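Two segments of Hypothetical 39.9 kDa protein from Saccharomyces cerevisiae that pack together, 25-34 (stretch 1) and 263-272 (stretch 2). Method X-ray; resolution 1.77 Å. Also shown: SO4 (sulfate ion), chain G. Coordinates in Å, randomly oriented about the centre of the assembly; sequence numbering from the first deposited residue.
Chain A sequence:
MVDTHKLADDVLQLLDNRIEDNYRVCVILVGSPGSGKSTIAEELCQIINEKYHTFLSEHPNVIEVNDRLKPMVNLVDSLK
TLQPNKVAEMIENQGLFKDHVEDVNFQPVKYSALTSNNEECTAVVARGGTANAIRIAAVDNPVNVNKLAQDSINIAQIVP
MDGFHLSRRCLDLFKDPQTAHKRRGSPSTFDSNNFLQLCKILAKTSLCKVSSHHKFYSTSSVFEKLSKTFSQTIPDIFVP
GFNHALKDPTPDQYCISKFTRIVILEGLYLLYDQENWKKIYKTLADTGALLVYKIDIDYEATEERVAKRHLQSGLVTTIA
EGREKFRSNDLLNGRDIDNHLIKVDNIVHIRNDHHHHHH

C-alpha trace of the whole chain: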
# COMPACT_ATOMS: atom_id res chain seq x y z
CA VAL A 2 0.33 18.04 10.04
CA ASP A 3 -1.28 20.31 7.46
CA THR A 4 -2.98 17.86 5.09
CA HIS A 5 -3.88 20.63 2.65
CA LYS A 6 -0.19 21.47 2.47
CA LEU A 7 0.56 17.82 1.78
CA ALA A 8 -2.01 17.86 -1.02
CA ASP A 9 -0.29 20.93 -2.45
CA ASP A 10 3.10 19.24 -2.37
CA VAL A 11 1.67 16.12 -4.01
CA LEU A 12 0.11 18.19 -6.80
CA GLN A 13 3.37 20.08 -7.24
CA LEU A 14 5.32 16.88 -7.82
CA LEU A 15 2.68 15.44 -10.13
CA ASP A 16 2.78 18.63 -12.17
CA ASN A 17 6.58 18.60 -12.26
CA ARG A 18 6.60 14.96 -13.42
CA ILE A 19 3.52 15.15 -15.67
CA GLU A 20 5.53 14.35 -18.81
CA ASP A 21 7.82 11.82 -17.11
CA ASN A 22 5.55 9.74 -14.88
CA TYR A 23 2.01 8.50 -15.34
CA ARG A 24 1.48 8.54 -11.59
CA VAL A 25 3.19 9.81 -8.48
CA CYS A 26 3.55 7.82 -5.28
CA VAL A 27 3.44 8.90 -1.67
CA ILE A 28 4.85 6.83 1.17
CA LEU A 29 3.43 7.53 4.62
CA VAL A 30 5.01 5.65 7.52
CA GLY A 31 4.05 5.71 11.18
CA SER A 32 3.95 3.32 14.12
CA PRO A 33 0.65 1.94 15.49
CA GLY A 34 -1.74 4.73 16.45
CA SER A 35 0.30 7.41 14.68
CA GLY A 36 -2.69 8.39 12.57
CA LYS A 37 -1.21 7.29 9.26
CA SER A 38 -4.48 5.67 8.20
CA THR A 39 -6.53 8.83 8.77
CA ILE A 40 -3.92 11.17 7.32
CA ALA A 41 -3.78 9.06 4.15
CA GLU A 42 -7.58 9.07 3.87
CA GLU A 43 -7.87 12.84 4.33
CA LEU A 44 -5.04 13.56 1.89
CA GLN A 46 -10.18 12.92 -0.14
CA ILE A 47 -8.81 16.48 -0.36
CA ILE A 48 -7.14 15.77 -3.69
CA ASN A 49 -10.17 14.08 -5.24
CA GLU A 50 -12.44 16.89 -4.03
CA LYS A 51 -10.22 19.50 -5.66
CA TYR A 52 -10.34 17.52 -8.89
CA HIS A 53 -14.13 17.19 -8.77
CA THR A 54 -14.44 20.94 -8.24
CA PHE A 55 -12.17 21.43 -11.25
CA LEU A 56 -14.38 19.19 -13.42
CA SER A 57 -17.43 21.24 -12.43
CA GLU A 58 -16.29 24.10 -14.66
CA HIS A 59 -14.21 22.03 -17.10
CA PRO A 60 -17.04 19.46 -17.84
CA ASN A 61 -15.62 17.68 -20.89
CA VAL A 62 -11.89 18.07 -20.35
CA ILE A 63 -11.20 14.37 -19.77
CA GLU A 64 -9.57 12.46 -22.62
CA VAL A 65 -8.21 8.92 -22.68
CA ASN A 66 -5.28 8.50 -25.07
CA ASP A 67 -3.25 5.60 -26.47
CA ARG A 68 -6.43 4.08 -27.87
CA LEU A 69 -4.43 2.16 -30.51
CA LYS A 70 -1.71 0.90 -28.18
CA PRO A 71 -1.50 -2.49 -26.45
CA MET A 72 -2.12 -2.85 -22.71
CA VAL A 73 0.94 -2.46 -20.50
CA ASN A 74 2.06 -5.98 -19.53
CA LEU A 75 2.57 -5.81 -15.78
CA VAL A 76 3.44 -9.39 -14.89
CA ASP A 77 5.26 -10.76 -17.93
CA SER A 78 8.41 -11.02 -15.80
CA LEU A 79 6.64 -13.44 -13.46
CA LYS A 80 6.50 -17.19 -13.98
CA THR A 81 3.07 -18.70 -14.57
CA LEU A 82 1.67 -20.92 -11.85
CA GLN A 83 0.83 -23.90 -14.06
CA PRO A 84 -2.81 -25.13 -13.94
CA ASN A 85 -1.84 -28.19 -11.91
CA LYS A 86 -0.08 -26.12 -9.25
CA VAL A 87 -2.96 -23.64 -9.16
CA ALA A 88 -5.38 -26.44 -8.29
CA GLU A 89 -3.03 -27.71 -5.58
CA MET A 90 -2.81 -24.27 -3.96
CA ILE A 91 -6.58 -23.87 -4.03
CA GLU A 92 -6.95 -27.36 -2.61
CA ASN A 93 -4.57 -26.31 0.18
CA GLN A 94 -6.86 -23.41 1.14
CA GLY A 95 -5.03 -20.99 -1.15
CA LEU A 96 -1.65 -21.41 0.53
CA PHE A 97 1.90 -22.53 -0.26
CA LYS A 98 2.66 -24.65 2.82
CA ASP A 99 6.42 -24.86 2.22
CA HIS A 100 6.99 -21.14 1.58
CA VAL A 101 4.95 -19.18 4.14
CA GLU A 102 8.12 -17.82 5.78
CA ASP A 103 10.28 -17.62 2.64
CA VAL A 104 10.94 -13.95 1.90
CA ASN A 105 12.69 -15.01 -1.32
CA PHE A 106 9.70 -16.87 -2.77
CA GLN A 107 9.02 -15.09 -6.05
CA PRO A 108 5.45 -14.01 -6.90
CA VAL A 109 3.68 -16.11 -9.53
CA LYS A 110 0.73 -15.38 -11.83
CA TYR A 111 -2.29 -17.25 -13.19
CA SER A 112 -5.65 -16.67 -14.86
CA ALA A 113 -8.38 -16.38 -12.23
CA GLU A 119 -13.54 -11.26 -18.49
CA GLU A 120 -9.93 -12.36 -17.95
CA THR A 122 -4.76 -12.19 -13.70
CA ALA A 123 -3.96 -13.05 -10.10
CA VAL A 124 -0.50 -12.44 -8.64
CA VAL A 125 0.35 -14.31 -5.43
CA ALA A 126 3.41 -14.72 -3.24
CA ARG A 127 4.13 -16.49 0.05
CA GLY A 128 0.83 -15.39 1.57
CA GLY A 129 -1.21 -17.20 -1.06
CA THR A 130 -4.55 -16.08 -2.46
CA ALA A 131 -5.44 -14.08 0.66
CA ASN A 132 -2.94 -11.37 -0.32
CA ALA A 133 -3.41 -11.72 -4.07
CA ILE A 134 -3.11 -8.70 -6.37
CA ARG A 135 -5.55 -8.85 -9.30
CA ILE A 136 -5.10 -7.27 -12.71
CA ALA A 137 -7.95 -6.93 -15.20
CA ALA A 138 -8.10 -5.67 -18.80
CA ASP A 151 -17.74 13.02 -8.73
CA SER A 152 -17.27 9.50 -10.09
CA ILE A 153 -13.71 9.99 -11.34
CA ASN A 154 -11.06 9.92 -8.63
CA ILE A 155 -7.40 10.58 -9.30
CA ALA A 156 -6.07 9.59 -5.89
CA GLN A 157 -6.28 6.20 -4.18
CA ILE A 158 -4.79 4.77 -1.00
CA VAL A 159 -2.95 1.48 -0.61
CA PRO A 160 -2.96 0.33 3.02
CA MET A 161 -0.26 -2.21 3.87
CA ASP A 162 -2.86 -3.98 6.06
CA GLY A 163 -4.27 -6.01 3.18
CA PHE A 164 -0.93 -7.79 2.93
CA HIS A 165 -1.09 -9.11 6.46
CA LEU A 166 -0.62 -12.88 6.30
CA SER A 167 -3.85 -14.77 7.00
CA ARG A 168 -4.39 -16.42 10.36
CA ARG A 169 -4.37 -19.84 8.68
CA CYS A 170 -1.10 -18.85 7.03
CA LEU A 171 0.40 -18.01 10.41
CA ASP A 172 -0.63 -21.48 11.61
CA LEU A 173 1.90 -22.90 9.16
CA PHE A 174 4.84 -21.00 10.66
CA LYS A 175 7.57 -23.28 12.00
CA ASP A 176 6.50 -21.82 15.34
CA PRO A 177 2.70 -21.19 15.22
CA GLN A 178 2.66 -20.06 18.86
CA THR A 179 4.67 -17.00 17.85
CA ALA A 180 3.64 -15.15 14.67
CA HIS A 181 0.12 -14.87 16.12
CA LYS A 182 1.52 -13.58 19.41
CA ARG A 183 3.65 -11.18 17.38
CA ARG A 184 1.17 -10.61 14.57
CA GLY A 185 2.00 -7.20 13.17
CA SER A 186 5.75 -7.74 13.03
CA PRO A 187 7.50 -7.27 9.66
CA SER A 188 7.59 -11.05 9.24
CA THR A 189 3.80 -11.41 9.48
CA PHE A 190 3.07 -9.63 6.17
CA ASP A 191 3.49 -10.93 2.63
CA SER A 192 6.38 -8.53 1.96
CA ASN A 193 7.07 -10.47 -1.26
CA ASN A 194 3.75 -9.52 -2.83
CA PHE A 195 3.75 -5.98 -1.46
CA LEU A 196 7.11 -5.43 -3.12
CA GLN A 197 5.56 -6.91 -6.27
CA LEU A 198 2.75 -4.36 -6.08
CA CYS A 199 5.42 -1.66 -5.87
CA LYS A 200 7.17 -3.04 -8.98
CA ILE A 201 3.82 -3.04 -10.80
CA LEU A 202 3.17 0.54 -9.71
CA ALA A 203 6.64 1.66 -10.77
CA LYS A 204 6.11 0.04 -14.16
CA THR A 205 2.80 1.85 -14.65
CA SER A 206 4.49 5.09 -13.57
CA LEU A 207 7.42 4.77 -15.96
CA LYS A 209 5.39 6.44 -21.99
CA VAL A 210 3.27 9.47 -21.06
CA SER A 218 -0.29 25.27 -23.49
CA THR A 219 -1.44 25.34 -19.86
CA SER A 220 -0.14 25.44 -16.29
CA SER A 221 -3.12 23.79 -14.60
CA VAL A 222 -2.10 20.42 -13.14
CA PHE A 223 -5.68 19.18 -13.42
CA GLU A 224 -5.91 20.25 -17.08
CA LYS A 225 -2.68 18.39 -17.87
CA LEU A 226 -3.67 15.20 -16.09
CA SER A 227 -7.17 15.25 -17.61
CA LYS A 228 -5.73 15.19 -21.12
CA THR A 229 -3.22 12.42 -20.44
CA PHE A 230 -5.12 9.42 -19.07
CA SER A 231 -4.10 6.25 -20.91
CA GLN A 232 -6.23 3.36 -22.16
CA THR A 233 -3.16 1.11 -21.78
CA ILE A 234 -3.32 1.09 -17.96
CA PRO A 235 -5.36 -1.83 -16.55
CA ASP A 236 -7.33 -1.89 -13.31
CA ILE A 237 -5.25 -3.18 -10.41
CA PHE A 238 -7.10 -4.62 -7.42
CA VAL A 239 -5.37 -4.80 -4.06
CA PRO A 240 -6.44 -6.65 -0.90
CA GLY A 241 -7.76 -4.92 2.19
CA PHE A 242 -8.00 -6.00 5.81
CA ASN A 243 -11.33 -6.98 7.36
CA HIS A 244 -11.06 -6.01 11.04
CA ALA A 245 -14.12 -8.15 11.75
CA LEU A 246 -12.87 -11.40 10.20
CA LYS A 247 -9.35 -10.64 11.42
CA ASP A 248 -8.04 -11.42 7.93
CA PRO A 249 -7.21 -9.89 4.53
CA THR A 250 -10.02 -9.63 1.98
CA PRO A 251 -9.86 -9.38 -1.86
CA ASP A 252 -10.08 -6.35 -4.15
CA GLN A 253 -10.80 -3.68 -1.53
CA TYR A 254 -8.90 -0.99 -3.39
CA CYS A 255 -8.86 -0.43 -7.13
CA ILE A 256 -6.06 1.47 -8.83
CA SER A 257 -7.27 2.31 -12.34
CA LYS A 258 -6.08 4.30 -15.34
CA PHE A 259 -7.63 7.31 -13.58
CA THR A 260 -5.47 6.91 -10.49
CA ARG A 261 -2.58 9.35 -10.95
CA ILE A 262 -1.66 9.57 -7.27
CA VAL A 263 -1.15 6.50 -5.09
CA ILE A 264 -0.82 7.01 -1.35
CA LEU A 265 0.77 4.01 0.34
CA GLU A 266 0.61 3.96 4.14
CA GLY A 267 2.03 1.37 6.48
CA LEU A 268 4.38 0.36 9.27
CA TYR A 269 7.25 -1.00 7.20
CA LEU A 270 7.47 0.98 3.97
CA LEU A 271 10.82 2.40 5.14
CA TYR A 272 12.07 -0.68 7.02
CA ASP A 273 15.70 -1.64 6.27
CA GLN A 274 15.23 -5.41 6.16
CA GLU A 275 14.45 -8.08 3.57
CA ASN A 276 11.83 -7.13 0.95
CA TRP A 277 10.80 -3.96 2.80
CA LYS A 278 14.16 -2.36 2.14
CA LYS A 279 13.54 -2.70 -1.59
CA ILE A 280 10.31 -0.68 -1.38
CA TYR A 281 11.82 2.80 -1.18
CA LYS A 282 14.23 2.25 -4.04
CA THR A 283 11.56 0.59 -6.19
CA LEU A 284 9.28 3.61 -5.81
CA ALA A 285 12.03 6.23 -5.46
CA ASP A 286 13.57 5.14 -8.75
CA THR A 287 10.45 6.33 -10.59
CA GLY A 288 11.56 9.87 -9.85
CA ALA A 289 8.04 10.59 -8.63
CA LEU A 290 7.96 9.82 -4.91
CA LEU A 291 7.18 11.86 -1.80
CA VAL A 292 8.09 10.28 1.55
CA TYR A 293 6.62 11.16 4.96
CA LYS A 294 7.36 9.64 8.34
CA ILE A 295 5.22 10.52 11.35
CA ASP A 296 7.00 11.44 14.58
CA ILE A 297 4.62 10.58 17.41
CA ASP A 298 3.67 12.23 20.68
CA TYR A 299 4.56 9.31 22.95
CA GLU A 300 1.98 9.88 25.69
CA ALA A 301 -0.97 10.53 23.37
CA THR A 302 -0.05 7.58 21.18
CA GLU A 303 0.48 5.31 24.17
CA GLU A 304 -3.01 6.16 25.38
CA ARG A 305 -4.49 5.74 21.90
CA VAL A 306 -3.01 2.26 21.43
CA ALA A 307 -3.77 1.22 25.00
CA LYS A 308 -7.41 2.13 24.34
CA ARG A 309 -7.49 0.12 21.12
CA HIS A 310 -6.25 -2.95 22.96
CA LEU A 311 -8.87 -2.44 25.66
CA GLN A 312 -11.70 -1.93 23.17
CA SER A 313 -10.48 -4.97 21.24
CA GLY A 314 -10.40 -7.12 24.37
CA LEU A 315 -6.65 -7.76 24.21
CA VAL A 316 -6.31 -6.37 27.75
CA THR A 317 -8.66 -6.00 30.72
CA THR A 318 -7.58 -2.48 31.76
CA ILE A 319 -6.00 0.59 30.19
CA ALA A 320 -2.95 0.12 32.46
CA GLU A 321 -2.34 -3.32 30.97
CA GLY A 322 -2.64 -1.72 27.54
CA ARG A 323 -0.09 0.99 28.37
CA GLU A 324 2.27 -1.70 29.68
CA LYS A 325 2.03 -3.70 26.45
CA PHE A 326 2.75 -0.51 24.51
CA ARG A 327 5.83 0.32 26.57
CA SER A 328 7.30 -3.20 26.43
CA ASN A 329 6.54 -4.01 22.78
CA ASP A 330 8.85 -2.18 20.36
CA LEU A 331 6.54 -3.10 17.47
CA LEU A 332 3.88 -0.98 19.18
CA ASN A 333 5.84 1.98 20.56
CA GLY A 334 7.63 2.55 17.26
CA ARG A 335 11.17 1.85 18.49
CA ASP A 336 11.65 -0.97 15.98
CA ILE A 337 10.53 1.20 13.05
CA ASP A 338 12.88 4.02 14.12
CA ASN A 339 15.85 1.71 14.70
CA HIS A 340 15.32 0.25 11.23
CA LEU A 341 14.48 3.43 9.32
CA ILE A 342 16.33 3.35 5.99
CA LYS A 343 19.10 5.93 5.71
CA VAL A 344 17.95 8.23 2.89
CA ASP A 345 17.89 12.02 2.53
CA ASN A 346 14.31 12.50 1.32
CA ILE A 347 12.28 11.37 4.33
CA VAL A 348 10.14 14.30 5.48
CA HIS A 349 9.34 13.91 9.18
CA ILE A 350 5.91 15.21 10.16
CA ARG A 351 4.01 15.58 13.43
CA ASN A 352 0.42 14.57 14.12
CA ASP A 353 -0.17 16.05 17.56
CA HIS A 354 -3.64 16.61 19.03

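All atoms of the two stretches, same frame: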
# COMPACT_ATOMS: atom_id res chain seq x y z
N VAL A 25 2.22 9.51 -9.51
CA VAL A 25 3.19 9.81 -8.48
C VAL A 25 2.81 9.00 -7.25
O VAL A 25 1.64 8.71 -7.03
CB VAL A 25 3.20 11.31 -8.14
CG1 VAL A 25 3.59 12.12 -9.38
CG2 VAL A 25 1.85 11.74 -7.62
N CYS A 26 3.81 8.62 -6.47
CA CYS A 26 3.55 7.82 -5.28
C CYS A 26 3.91 8.58 -4.03
O CYS A 26 4.81 9.42 -4.02
CB CYS A 26 4.36 6.52 -5.32
SG CYS A 26 3.83 5.34 -6.60
N VAL A 27 3.19 8.28 -2.96
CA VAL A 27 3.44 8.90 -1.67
C VAL A 27 3.56 7.78 -0.66
O VAL A 27 2.71 6.89 -0.61
CB VAL A 27 2.29 9.83 -1.24
CG1 VAL A 27 2.60 10.42 0.14
CG2 VAL A 27 2.09 10.93 -2.27
N ILE A 28 4.63 7.81 0.11
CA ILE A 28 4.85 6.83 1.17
C ILE A 28 4.58 7.55 2.48
O ILE A 28 5.11 8.64 2.71
CB ILE A 28 6.30 6.29 1.20
CG1 ILE A 28 6.49 5.23 0.10
CG2 ILE A 28 6.60 5.68 2.58
CD1 ILE A 28 7.92 4.73 -0.02
N LEU A 29 3.74 6.96 3.32
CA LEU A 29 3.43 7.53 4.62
C LEU A 29 3.67 6.43 5.65
O LEU A 29 2.96 5.42 5.66
CB LEU A 29 1.97 8.00 4.68
CG LEU A 29 1.52 8.53 6.05
CD1 LEU A 29 2.42 9.70 6.47
CD2 LEU A 29 0.06 8.97 5.97
N VAL A 30 4.67 6.62 6.49
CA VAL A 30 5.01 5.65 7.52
C VAL A 30 4.77 6.20 8.92
O VAL A 30 5.03 7.37 9.20
CB VAL A 30 6.50 5.22 7.43
CG1 VAL A 30 6.93 4.48 8.70
CG2 VAL A 30 6.71 4.33 6.21
N GLY A 31 4.29 5.33 9.80
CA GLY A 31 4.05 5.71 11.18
C GLY A 31 3.83 4.45 11.98
O GLY A 31 3.37 3.45 11.44
N SER A 32 4.16 4.49 13.27
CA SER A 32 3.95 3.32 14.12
C SER A 32 2.46 3.20 14.46
O SER A 32 1.67 4.08 14.12
CB SER A 32 4.81 3.43 15.39
OG SER A 32 4.61 4.67 16.04
N PRO A 33 2.06 2.11 15.13
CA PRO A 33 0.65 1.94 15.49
C PRO A 33 0.08 3.15 16.24
O PRO A 33 0.71 3.67 17.16
CB PRO A 33 0.66 0.68 16.35
CG PRO A 33 1.77 -0.12 15.74
CD PRO A 33 2.85 0.93 15.53
N GLY A 34 -1.10 3.60 15.81
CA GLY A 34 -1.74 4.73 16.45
C GLY A 34 -1.18 6.09 16.11
O GLY A 34 -1.51 7.08 16.74
N VAL A 263 -0.95 7.67 -5.93
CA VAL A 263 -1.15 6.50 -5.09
C VAL A 263 -0.50 6.79 -3.75
O VAL A 263 0.70 7.09 -3.67
CB VAL A 263 -0.50 5.23 -5.71
CG1 VAL A 263 -0.70 4.03 -4.78
CG2 VAL A 263 -1.11 4.95 -7.06
N ILE A 264 -1.30 6.73 -2.69
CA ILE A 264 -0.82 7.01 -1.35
C ILE A 264 -0.70 5.68 -0.60
O ILE A 264 -1.70 5.07 -0.27
CB ILE A 264 -1.81 7.94 -0.61
CG1 ILE A 264 -1.93 9.26 -1.38
CG2 ILE A 264 -1.32 8.19 0.81
CD1 ILE A 264 -3.19 10.05 -1.04
N LEU A 265 0.53 5.26 -0.36
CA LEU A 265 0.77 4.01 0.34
C LEU A 265 1.10 4.32 1.79
O LEU A 265 2.00 5.12 2.06
CB LEU A 265 1.94 3.25 -0.30
CG LEU A 265 1.75 2.91 -1.78
CD1 LEU A 265 2.39 3.99 -2.64
CD2 LEU A 265 2.38 1.56 -2.08
N GLU A 266 0.37 3.72 2.72
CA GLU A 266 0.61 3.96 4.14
C GLU A 266 0.82 2.63 4.83
O GLU A 266 0.15 1.64 4.53
CB GLU A 266 -0.57 4.70 4.77
CG GLU A 266 -1.91 3.99 4.62
CD GLU A 266 -2.32 3.20 5.86
OE1 GLU A 266 -1.47 2.98 6.75
OE2 GLU A 266 -3.49 2.79 5.92
N GLY A 267 1.77 2.60 5.77
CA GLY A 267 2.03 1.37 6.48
C GLY A 267 3.18 1.47 7.46
O GLY A 267 3.91 2.46 7.50
N LEU A 268 3.34 0.42 8.25
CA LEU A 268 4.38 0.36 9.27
C LEU A 268 5.79 0.19 8.73
O LEU A 268 6.74 0.81 9.23
CB LEU A 268 4.11 -0.83 10.19
CG LEU A 268 2.82 -0.91 11.01
CD1 LEU A 268 2.63 -2.34 11.50
CD2 LEU A 268 2.89 0.07 12.17
N TYR A 269 5.93 -0.64 7.71
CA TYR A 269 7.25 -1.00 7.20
C TYR A 269 7.71 -0.54 5.83
O TYR A 269 8.65 -1.12 5.27
CB TYR A 269 7.37 -2.52 7.33
CG TYR A 269 7.01 -3.00 8.72
CD1 TYR A 269 7.66 -2.49 9.84
CD2 TYR A 269 5.98 -3.92 8.93
CE1 TYR A 269 7.30 -2.88 11.13
CE2 TYR A 269 5.61 -4.32 10.22
CZ TYR A 269 6.28 -3.79 11.32
OH TYR A 269 5.94 -4.15 12.60
N LEU A 270 7.10 0.51 5.30
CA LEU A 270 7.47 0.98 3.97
C LEU A 270 8.88 1.57 3.91
O LEU A 270 9.41 1.77 2.82
CB LEU A 270 6.46 2.02 3.47
CG LEU A 270 5.01 1.53 3.55
CD1 LEU A 270 4.09 2.59 2.96
CD2 LEU A 270 4.88 0.22 2.79
N LEU A 271 9.47 1.84 5.07
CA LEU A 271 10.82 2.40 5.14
C LEU A 271 11.69 1.57 6.09
O LEU A 271 12.61 2.07 6.72
CB LEU A 271 10.77 3.85 5.65
CG LEU A 271 10.09 4.87 4.72
CD1 LEU A 271 9.95 6.20 5.45
CD2 LEU A 271 10.92 5.04 3.44
N TYR A 272 11.38 0.27 6.15
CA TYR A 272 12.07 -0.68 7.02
C TYR A 272 13.28 -1.26 6.29
O TYR A 272 13.14 -1.77 5.18
CB TYR A 272 11.08 -1.78 7.41
CG TYR A 272 11.42 -2.53 8.66
CD1 TYR A 272 11.22 -1.96 9.92
CD2 TYR A 272 11.93 -3.83 8.60
CE1 TYR A 272 11.51 -2.67 11.09
CE2 TYR A 272 12.22 -4.54 9.75
CZ TYR A 272 12.01 -3.96 10.99
OH TYR A 272 12.28 -4.67 12.13
S SO4 G . -2.64 4.23 12.70
O1 SO4 G . -2.64 2.92 13.38
O2 SO4 G . -3.30 4.11 11.39
O3 SO4 G . -3.33 5.22 13.54
O4 SO4 G . -1.24 4.67 12.50

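This is a parallel pairing of two buried β-strands, held by a ladder of five backbone hydrogen bonds and extended past the strands by leucines that fold back over the first one.

The strand that starts at Val 25 and the strand running through Val 263 lie side by side, their axes 4.7 Å apart at closest approach and their N-to-C directions 19° apart. The register is simple: Cys 26 sits beside Val 263, Val 27 beside Ile 264, Ile 28 beside Leu 265, and Leu 29 beside Glu 266.

The hydrogen bonds follow the parallel rule, in which alternate residues of each strand use both their N and O toward the neighbor. Val 263 N donates to Val 25 O at 3.0 Å, and Val 263 O accepts from Val 27 N at 2.8 Å. Val 27 O then takes Leu 265 N at 2.7 Å, Leu 265 O takes Leu 29 N at 2.8 Å, and Leu 29 O takes Gly 267 N at 3.1 Å. Because these bonds use backbone atoms alone, the side chains are left free to furnish the two faces. Residues between these rungs offer CA-H groups instead: Cys 26 CA lies 3.4 Å from Val 263 O, and Glu 266 CA lies 3.2 Å from Leu 29 O. After the bond from Gly 267 N, the next N and O along, Gly 31 N and Gly 267 O, are 3.7 Å apart without a hydrogen bond. Gly 267 O is buried with no hydrogen-bond partner in the model, though Val 30 CA lies 3.4 Å from it.

Side chains alternate between the faces. Cys 26, Val 263, Ile 28, Leu 265 and Val 30 share one, where Cys 26 CB meets Leu 265 CD1 at 4.2 Å. Val 27, Ile 264, Leu 29 and Glu 266 share the other; there Val 27 CB approaches Ile 264 CG1 at 4.3 Å. Glu 266 CB sits 4.2 Å from Leu 29 CB, and the end of the side chain then leads away from the first stretch.

Beyond Gly 267 the second stretch enters a type I turn from Tyr 269 to Tyr 272, closed by Tyr 272 N donating to Tyr 269 O at 3.2 Å. Leu 270 and Leu 271 point toward the first stretch and pack on the β-branched pair Ile 28 and Val 30, whose shared face gives them an apolar surface: Val 30 CG2 lies 3.6 Å from Leu 270 CB and 3.7 Å from Leu 271 CG. The CA-to-CB bond of Leu 268 points away, yet its end comes nearer, bringing Leu 268 CD2 to 3.5 Å from Pro 33 CD.

The loop after the first strand also holds a sulfate, probably from the crystallisation liquor, with Gly 34 N donating to SO4 O1 at 3.0 Å.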